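Local coordinates for Lmo0135 protein (Listeria monocytogenes EGD-e, PDB 5ISU) that probably serves as the extracellular substrate-binding protein of an ABC transporter, with peptides as the likely cargo, at residues S246-L258 / Q481-R493. Residues are numbered along the deposited sequence; the frame is centred on the assembly and turned at random.
Sequences SAVNIITYPENRL and QKAATPQPVTMFR
The ring of Y253 receives P486 CB over one face, a CH-pi contact with CB 3.8 Å from the ring centroid and 15° off its normal. At the ring edge, in its plane, sits a water. Q487 O approaches the same ring obliquely, 3.4 Å from Y253 CE2. The F492 ring meets I251 CD1 obliquely as well.

The fold is that of a family 5 solute-binding protein. Here the long strand 248-263, which pairs with strand 462-475, is packed by the turn-rich run 486-492, closed by Q487 N to M491 O, and the helical turn before it. I251, Y253 and the more peripheral N249 point toward 481-493. I251 CG2 touches P486 CG, and its CD1 lies 3.6 Å from CD of Q481, whose extended chain comes from the opposite direction. Further along, P488 CB rests 3.5 Å from E255 O, and P488 CG meets N256 ND2. The E255 carboxylate forms a salt bridge with R39; its OE1 lies near V489 N.

A water bridges the two segments. Y253 CG sits between its backbone N and carbonyl carbon (chi1 56°), laying the ring against P486 with its OH end at the water. Y253 OH is 2.5 Å from the water, which donates to Q487 O and weakly accepts from M491 N.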
ATOM      1  N   SER A 246     -11.253  11.336  25.602  1.00 68.82           N
ATOM      2  CA  SER A 246     -12.673  11.554  25.259  1.00 66.44           C
ATOM      3  C   SER A 246     -13.346  10.236  24.884  1.00 62.86           C
ATOM      4  O   SER A 246     -12.723   9.174  24.952  1.00 62.66           O
ATOM      5  CB  SER A 246     -12.830  12.573  24.111  1.00 64.14           C
ATOM      6  OG  SER A 246     -12.353  12.066  22.873  1.00 60.60           O
ATOM      7  N   ALA A 247     -14.620  10.308  24.501  1.00 59.34           N
ATOM      8  CA  ALA A 247     -15.356   9.117  24.104  1.00 56.96           C
ATOM      9  C   ALA A 247     -15.036   8.766  22.646  1.00 52.05           C
ATOM     10  O   ALA A 247     -15.619   9.323  21.730  1.00 48.47           O
ATOM     11  CB  ALA A 247     -16.855   9.319  24.304  1.00 57.58           C
ATOM     12  N   VAL A 248     -14.074   7.868  22.457  1.00 50.31           N
ATOM     13  CA  VAL A 248     -13.689   7.398  21.128  1.00 50.80           C
ATOM     14  C   VAL A 248     -13.457   5.892  21.149  1.00 51.24           C
ATOM     15  O   VAL A 248     -12.993   5.330  22.145  1.00 51.97           O
ATOM     16  CB  VAL A 248     -12.387   8.052  20.584  1.00 50.60           C
ATOM     17  CG1 VAL A 248     -12.517   9.570  20.491  1.00 51.46           C
ATOM     18  CG2 VAL A 248     -11.180   7.658  21.428  1.00 51.39           C
ATOM     19  N   ASN A 249     -13.780   5.253  20.036  1.00 47.67           N
ATOM     20  CA  ASN A 249     -13.531   3.842  19.874  1.00 49.62           C
ATOM     21  C   ASN A 249     -12.211   3.743  19.090  1.00 48.22           C
ATOM     22  O   ASN A 249     -12.029   4.424  18.071  1.00 47.72           O
ATOM     23  CB  ASN A 249     -14.701   3.177  19.129  1.00 50.19           C
ATOM     24  CG  ASN A 249     -16.017   3.233  19.924  1.00 53.86           C
ATOM     25  OD1 ASN A 249     -16.037   3.182  21.162  1.00 54.88           O
ATOM     26  ND2 ASN A 249     -17.118   3.319  19.207  1.00 55.15           N
ATOM     27  N   ILE A 250     -11.279   2.942  19.595  1.00 46.36           N
ATOM     28  CA  ILE A 250     -10.011   2.747  18.932  1.00 47.00           C
ATOM     29  C   ILE A 250     -10.113   1.483  18.115  1.00 47.60           C
ATOM     30  O   ILE A 250     -10.540   0.454  18.628  1.00 47.83           O
ATOM     31  CB  ILE A 250      -8.866   2.626  19.936  1.00 50.45           C
ATOM     32  CG1 ILE A 250      -8.779   3.898  20.793  1.00 50.68           C
ATOM     33  CG2 ILE A 250      -7.549   2.368  19.219  1.00 50.14           C
ATOM     34  CD1 ILE A 250      -8.567   5.165  19.991  1.00 50.72           C
ATOM     35  N   ILE A 251      -9.738   1.573  16.839  1.00 45.70           N
ATOM     36  CA  ILE A 251      -9.802   0.437  15.928  1.00 47.97           C
ATOM     37  C   ILE A 251      -8.399   0.141  15.405  1.00 47.11           C
ATOM     38  O   ILE A 251      -7.733   1.028  14.880  1.00 47.20           O
ATOM     39  CB  ILE A 251     -10.706   0.735  14.721  1.00 48.62           C
ATOM     40  CG1 ILE A 251     -12.008   1.408  15.162  1.00 50.85           C
ATOM     41  CG2 ILE A 251     -11.002  -0.554  13.972  1.00 50.12           C
ATOM     42  CD1 ILE A 251     -12.836   1.940  14.016  1.00 50.34           C
ATOM     43  N   THR A 252      -7.991  -1.113  15.540  1.00 47.95           N
ATOM     44  CA  THR A 252      -6.691  -1.597  15.115  1.00 48.66           C
ATOM     45  C   THR A 252      -6.907  -2.714  14.082  1.00 48.63           C
ATOM     46  O   THR A 252      -7.629  -3.663  14.340  1.00 49.32           O
ATOM     47  CB  THR A 252      -5.910  -2.129  16.315  1.00 48.99           C
ATOM     48  OG1 THR A 252      -5.717  -1.064  17.256  1.00 48.86           O
ATOM     49  CG2 THR A 252      -4.547  -2.684  15.884  1.00 50.87           C
ATOM     50  N   TYR A 253      -6.257  -2.587  12.928  1.00 45.91           N
ATOM     51  CA  TYR A 253      -6.428  -3.516  11.819  1.00 47.15           C
ATOM     52  C   TYR A 253      -5.132  -3.598  10.984  1.00 46.50           C
ATOM     53  O   TYR A 253      -4.321  -2.675  11.018  1.00 44.52           O
ATOM     54  CB  TYR A 253      -7.593  -3.027  10.954  1.00 47.04           C
ATOM     55  CG  TYR A 253      -7.398  -1.596  10.478  1.00 45.85           C
ATOM     56  CD1 TYR A 253      -7.647  -0.531  11.323  1.00 44.25           C
ATOM     57  CD2 TYR A 253      -6.934  -1.322   9.195  1.00 46.92           C
ATOM     58  CE1 TYR A 253      -7.445   0.767  10.919  1.00 46.16           C
ATOM     59  CE2 TYR A 253      -6.736  -0.018   8.768  1.00 46.91           C
ATOM     60  CZ  TYR A 253      -6.996   1.024   9.627  1.00 47.12           C
ATOM     61  OH  TYR A 253      -6.782   2.315   9.219  1.00 49.86           O
ATOM     62  N   PRO A 254      -4.928  -4.702  10.243  1.00 46.23           N
ATOM     63  CA  PRO A 254      -3.689  -4.791   9.471  1.00 46.66           C
ATOM     64  C   PRO A 254      -3.593  -3.755   8.366  1.00 42.70           C
ATOM     65  O   PRO A 254      -4.578  -3.467   7.720  1.00 40.79           O
ATOM     66  CB  PRO A 254      -3.729  -6.221   8.890  1.00 49.27           C
ATOM     67  CG  PRO A 254      -4.683  -6.976   9.768  1.00 49.40           C
ATOM     68  CD  PRO A 254      -5.717  -5.948  10.142  1.00 48.42           C
ATOM     69  N   GLU A 255      -2.422  -3.151   8.199  1.00 42.71           N
ATOM     70  CA  GLU A 255      -2.227  -2.170   7.124  1.00 48.09           C
ATOM     71  C   GLU A 255      -1.531  -2.815   5.932  1.00 44.23           C
ATOM     72  O   GLU A 255      -1.249  -2.138   4.943  1.00 44.39           O
ATOM     73  CB  GLU A 255      -1.462  -0.928   7.601  1.00 54.38           C
ATOM     74  CG  GLU A 255      -1.512   0.226   6.583  1.00 64.28           C
ATOM     75  CD  GLU A 255      -1.408   1.615   7.206  1.00 73.86           C
ATOM     76  OE1 GLU A 255      -2.128   2.530   6.730  1.00 77.59           O
ATOM     77  OE2 GLU A 255      -0.661   1.789   8.199  1.00 82.22           O
ATOM     78  N   ASN A 256      -1.296  -4.125   6.017  1.00 40.72           N
ATOM     79  CA  ASN A 256      -0.586  -4.875   4.974  1.00 41.38           C
ATOM     80  C   ASN A 256       0.781  -4.265   4.694  1.00 41.72           C
ATOM     81  O   ASN A 256       1.267  -4.295   3.571  1.00 44.75           O
ATOM     82  CB  ASN A 256      -1.417  -4.989   3.695  1.00 41.82           C
ATOM     83  CG  ASN A 256      -2.682  -5.799   3.884  1.00 42.27           C
ATOM     84  OD1 ASN A 256      -2.791  -6.619   4.782  1.00 44.51           O
ATOM     85  ND2 ASN A 256      -3.628  -5.588   3.015  1.00 48.66           N
ATOM     86  N   ARG A 257       1.388  -3.694   5.728  1.00 41.09           N
ATOM     87  CA  ARG A 257       2.694  -3.107   5.585  1.00 42.07           C
ATOM     88  C   ARG A 257       3.760  -4.022   6.181  1.00 40.22           C
ATOM     89  O   ARG A 257       3.591  -4.538   7.290  1.00 39.58           O
ATOM     90  CB  ARG A 257       2.754  -1.753   6.274  1.00 44.89           C
ATOM     91  CG  ARG A 257       4.125  -1.096   6.200  1.00 49.16           C
ATOM     92  CD  ARG A 257       4.122   0.297   6.792  1.00 56.54           C
ATOM     93  NE  ARG A 257       5.441   0.951   6.697  1.00 61.15           N
ATOM     94  CZ  ARG A 257       6.453   0.784   7.556  1.00 61.27           C
ATOM     95  NH1 ARG A 257       7.596   1.447   7.368  1.00 62.83           N
ATOM     96  NH2 ARG A 257       6.350  -0.043   8.599  1.00 58.22           N
ATOM     97  N   LEU A 258       4.824  -4.252   5.417  1.00 35.68           N
ATOM     98  CA  LEU A 258       5.979  -4.959   5.919  1.00 35.51           C
ATOM     99  C   LEU A 258       7.032  -3.913   6.316  1.00 34.64           C
ATOM    100  O   LEU A 258       7.353  -3.031   5.538  1.00 37.91           O
ATOM    101  CB  LEU A 258       6.597  -5.893   4.867  1.00 35.06           C
ATOM    102  CG  LEU A 258       7.977  -6.425   5.281  1.00 34.52           C
ATOM    103  CD1 LEU A 258       7.906  -7.361   6.486  1.00 32.09           C
ATOM    104  CD2 LEU A 258       8.716  -7.100   4.135  1.00 36.24           C
ATOM    105  N   GLN A 481     -18.894   1.041  11.935  1.00 47.24           N
ATOM    106  CA  GLN A 481     -17.492   0.839  11.558  1.00 47.03           C
ATOM    107  C   GLN A 481     -17.234  -0.549  10.941  1.00 49.46           C
ATOM    108  O   GLN A 481     -16.393  -0.686  10.048  1.00 46.19           O
ATOM    109  CB  GLN A 481     -16.564   1.079  12.756  1.00 49.71           C
ATOM    110  CG  GLN A 481     -16.685   0.062  13.891  1.00 53.98           C
ATOM    111  CD  GLN A 481     -15.981   0.503  15.178  1.00 61.79           C
ATOM    112  OE1 GLN A 481     -16.202   1.613  15.683  1.00 68.12           O
ATOM    113  NE2 GLN A 481     -15.175  -0.392  15.748  1.00 65.38           N
ATOM    114  N   LYS A 482     -17.967  -1.563  11.405  1.00 50.35           N
ATOM    115  CA  LYS A 482     -17.814  -2.941  10.908  1.00 53.35           C
ATOM    116  C   LYS A 482     -18.163  -2.971   9.403  1.00 47.34           C
ATOM    117  O   LYS A 482     -17.380  -3.405   8.571  1.00 44.57           O
ATOM    118  CB  LYS A 482     -18.740  -3.884  11.701  1.00 60.78           C
ATOM    119  CG  LYS A 482     -18.145  -5.244  12.049  1.00 70.30           C
ATOM    120  CD  LYS A 482     -19.050  -5.989  13.041  1.00 79.43           C
ATOM    121  CE  LYS A 482     -18.267  -6.900  13.988  1.00 86.85           C
ATOM    122  NZ  LYS A 482     -17.414  -7.921  13.313  1.00 90.48           N
ATOM    123  N   ALA A 483     -19.321  -2.412   9.092  1.00 43.70           N
ATOM    124  CA  ALA A 483     -19.846  -2.345   7.750  1.00 41.39           C
ATOM    125  C   ALA A 483     -19.029  -1.422   6.844  1.00 40.10           C
ATOM    126  O   ALA A 483     -18.894  -1.697   5.655  1.00 38.83           O
ATOM    127  CB  ALA A 483     -21.310  -1.905   7.783  1.00 40.31           C
ATOM    128  N   ALA A 484     -18.471  -0.346   7.394  1.00 39.56           N
ATOM    129  CA  ALA A 484     -17.666   0.568   6.579  1.00 37.48           C
ATOM    130  C   ALA A 484     -16.306  -0.047   6.195  1.00 38.55           C
ATOM    131  O   ALA A 484     -15.662   0.405   5.245  1.00 36.52           O
ATOM    132  CB  ALA A 484     -17.489   1.891   7.287  1.00 36.72           C
ATOM    133  N   THR A 485     -15.903  -1.074   6.957  1.00 38.51           N
ATOM    134  CA  THR A 485     -14.679  -1.854   6.757  1.00 38.58           C
ATOM    135  C   THR A 485     -13.377  -1.068   6.867  1.00 38.29           C
ATOM    136  O   THR A 485     -12.963  -0.407   5.908  1.00 34.86           O
ATOM    137  CB  THR A 485     -14.625  -2.593   5.377  1.00 39.62           C
ATOM    138  OG1 THR A 485     -15.916  -3.079   5.004  1.00 45.03           O
ATOM    139  CG2 THR A 485     -13.614  -3.757   5.424  1.00 39.56           C
ATOM    140  N   PRO A 486     -12.707  -1.152   8.026  1.00 38.63           N
ATOM    141  CA  PRO A 486     -11.399  -0.513   8.088  1.00 37.82           C
ATOM    142  C   PRO A 486     -10.473  -1.181   7.077  1.00 38.07           C
ATOM    143  O   PRO A 486     -10.561  -2.397   6.869  1.00 40.71           O
ATOM    144  CB  PRO A 486     -10.939  -0.792   9.510  1.00 38.57           C
ATOM    145  CG  PRO A 486     -12.213  -0.961  10.291  1.00 39.60           C
ATOM    146  CD  PRO A 486     -13.146  -1.651   9.340  1.00 39.48           C
ATOM    147  N   GLN A 487      -9.638  -0.419   6.394  1.00 37.13           N
ATOM    148  CA  GLN A 487      -8.744  -1.061   5.425  1.00 37.38           C
ATOM    149  C   GLN A 487      -7.487  -0.256   5.252  1.00 37.95           C
ATOM    150  O   GLN A 487      -7.463   0.934   5.580  1.00 41.12           O
ATOM    151  CB  GLN A 487      -9.432  -1.236   4.067  1.00 37.63           C
ATOM    152  CG  GLN A 487      -9.570   0.052   3.287  1.00 39.21           C
ATOM    153  CD  GLN A 487     -10.104  -0.139   1.887  1.00 39.26           C
ATOM    154  OE1 GLN A 487     -10.711  -1.144   1.580  1.00 40.10           O
ATOM    155  NE2 GLN A 487      -9.919   0.873   1.041  1.00 39.32           N
ATOM    156  N   PRO A 488      -6.444  -0.874   4.685  1.00 38.47           N
ATOM    157  CA  PRO A 488      -5.190  -0.160   4.496  1.00 37.37           C
ATOM    158  C   PRO A 488      -5.349   1.156   3.744  1.00 38.16           C
ATOM    159  O   PRO A 488      -6.256   1.291   2.914  1.00 38.40           O
ATOM    160  CB  PRO A 488      -4.369  -1.136   3.654  1.00 39.78           C
ATOM    161  CG  PRO A 488      -4.910  -2.473   4.027  1.00 40.79           C
ATOM    162  CD  PRO A 488      -6.374  -2.256   4.165  1.00 38.22           C
ATOM    163  N   VAL A 489      -4.492   2.116   4.086  1.00 39.17           N
ATOM    164  CA  VAL A 489      -4.395   3.441   3.462  1.00 41.14           C
ATOM    165  C   VAL A 489      -5.549   4.446   3.665  1.00 41.46           C
ATOM    166  O   VAL A 489      -5.336   5.518   4.218  1.00 42.87           O
ATOM    167  CB  VAL A 489      -4.136   3.351   1.917  1.00 43.47           C
ATOM    168  CG1 VAL A 489      -3.854   4.731   1.328  1.00 42.70           C
ATOM    169  CG2 VAL A 489      -2.969   2.418   1.595  1.00 44.01           C
ATOM    170  N   THR A 490      -6.738   4.108   3.185  1.00 39.31           N
ATOM    171  CA  THR A 490      -7.878   5.028   3.161  1.00 38.07           C
ATOM    172  C   THR A 490      -8.758   5.081   4.382  1.00 39.80           C
ATOM    173  O   THR A 490      -9.790   5.737   4.344  1.00 42.47           O
ATOM    174  CB  THR A 490      -8.803   4.651   2.005  1.00 36.92           C
ATOM    175  OG1 THR A 490      -9.491   3.429   2.319  1.00 36.45           O
ATOM    176  CG2 THR A 490      -7.988   4.485   0.703  1.00 37.91           C
ATOM    177  N   MET A 491      -8.353   4.395   5.447  1.00 40.87           N
ATOM    178  CA  MET A 491      -9.107   4.290   6.713  1.00 41.92           C
ATOM    179  C   MET A 491     -10.277   3.362   6.540  1.00 37.76           C
ATOM    180  O   MET A 491     -10.297   2.308   7.144  1.00 38.62           O
ATOM    181  CB  MET A 491      -9.565   5.628   7.301  1.00 43.01           C
ATOM    182  CG  MET A 491      -8.444   6.606   7.563  1.00 47.45           C
ATOM    183  SD  MET A 491      -9.125   8.125   8.239  1.00 51.83           S
ATOM    184  CE  MET A 491      -7.687   9.175   8.213  1.00 50.97           C
ATOM    185  N   PHE A 492     -11.254   3.745   5.730  1.00 36.57           N
ATOM    186  CA  PHE A 492     -12.407   2.893   5.499  1.00 36.36           C
ATOM    187  C   PHE A 492     -12.618   2.646   4.019  1.00 36.00           C
ATOM    188  O   PHE A 492     -12.165   3.432   3.164  1.00 35.43           O
ATOM    189  CB  PHE A 492     -13.677   3.498   6.075  1.00 37.34           C
ATOM    190  CG  PHE A 492     -13.754   3.466   7.575  1.00 37.69           C
ATOM    191  CD1 PHE A 492     -14.067   2.290   8.234  1.00 39.23           C
ATOM    192  CD2 PHE A 492     -13.594   4.616   8.317  1.00 37.74           C
ATOM    193  CE1 PHE A 492     -14.175   2.245   9.611  1.00 38.05           C
ATOM    194  CE2 PHE A 492     -13.711   4.583   9.694  1.00 38.68           C
ATOM    195  CZ  PHE A 492     -13.990   3.391  10.343  1.00 38.58           C
ATOM    196  N   ARG A 493     -13.335   1.558   3.745  1.00 34.40           N
ATOM    197  CA  ARG A 493     -13.654   1.128   2.397  1.00 34.27           C
ATOM    198  C   ARG A 493     -14.792   1.954   1.880  1.00 34.00           C
ATOM    199  O   ARG A 493     -14.744   2.443   0.734  1.00 34.05           O
ATOM    200  CB  ARG A 493     -14.065  -0.348   2.413  1.00 36.26           C
ATOM    201  CG  ARG A 493     -14.372  -0.997   1.056  1.00 37.32           C
ATOM    202  CD  ARG A 493     -14.911  -2.423   1.236  1.00 37.60           C
ATOM    203  NE  ARG A 493     -16.065  -2.416   2.140  1.00 39.11           N
ATOM    204  CZ  ARG A 493     -17.314  -2.108   1.801  1.00 38.24           C
ATOM    205  NH1 ARG A 493     -17.632  -1.821   0.558  1.00 38.36           N
ATOM    206  NH2 ARG A 493     -18.254  -2.079   2.727  1.00 40.04           N
TER
HETATM  207  O   HOH W   1      -6.118   3.010   6.923  1.00 43.78           O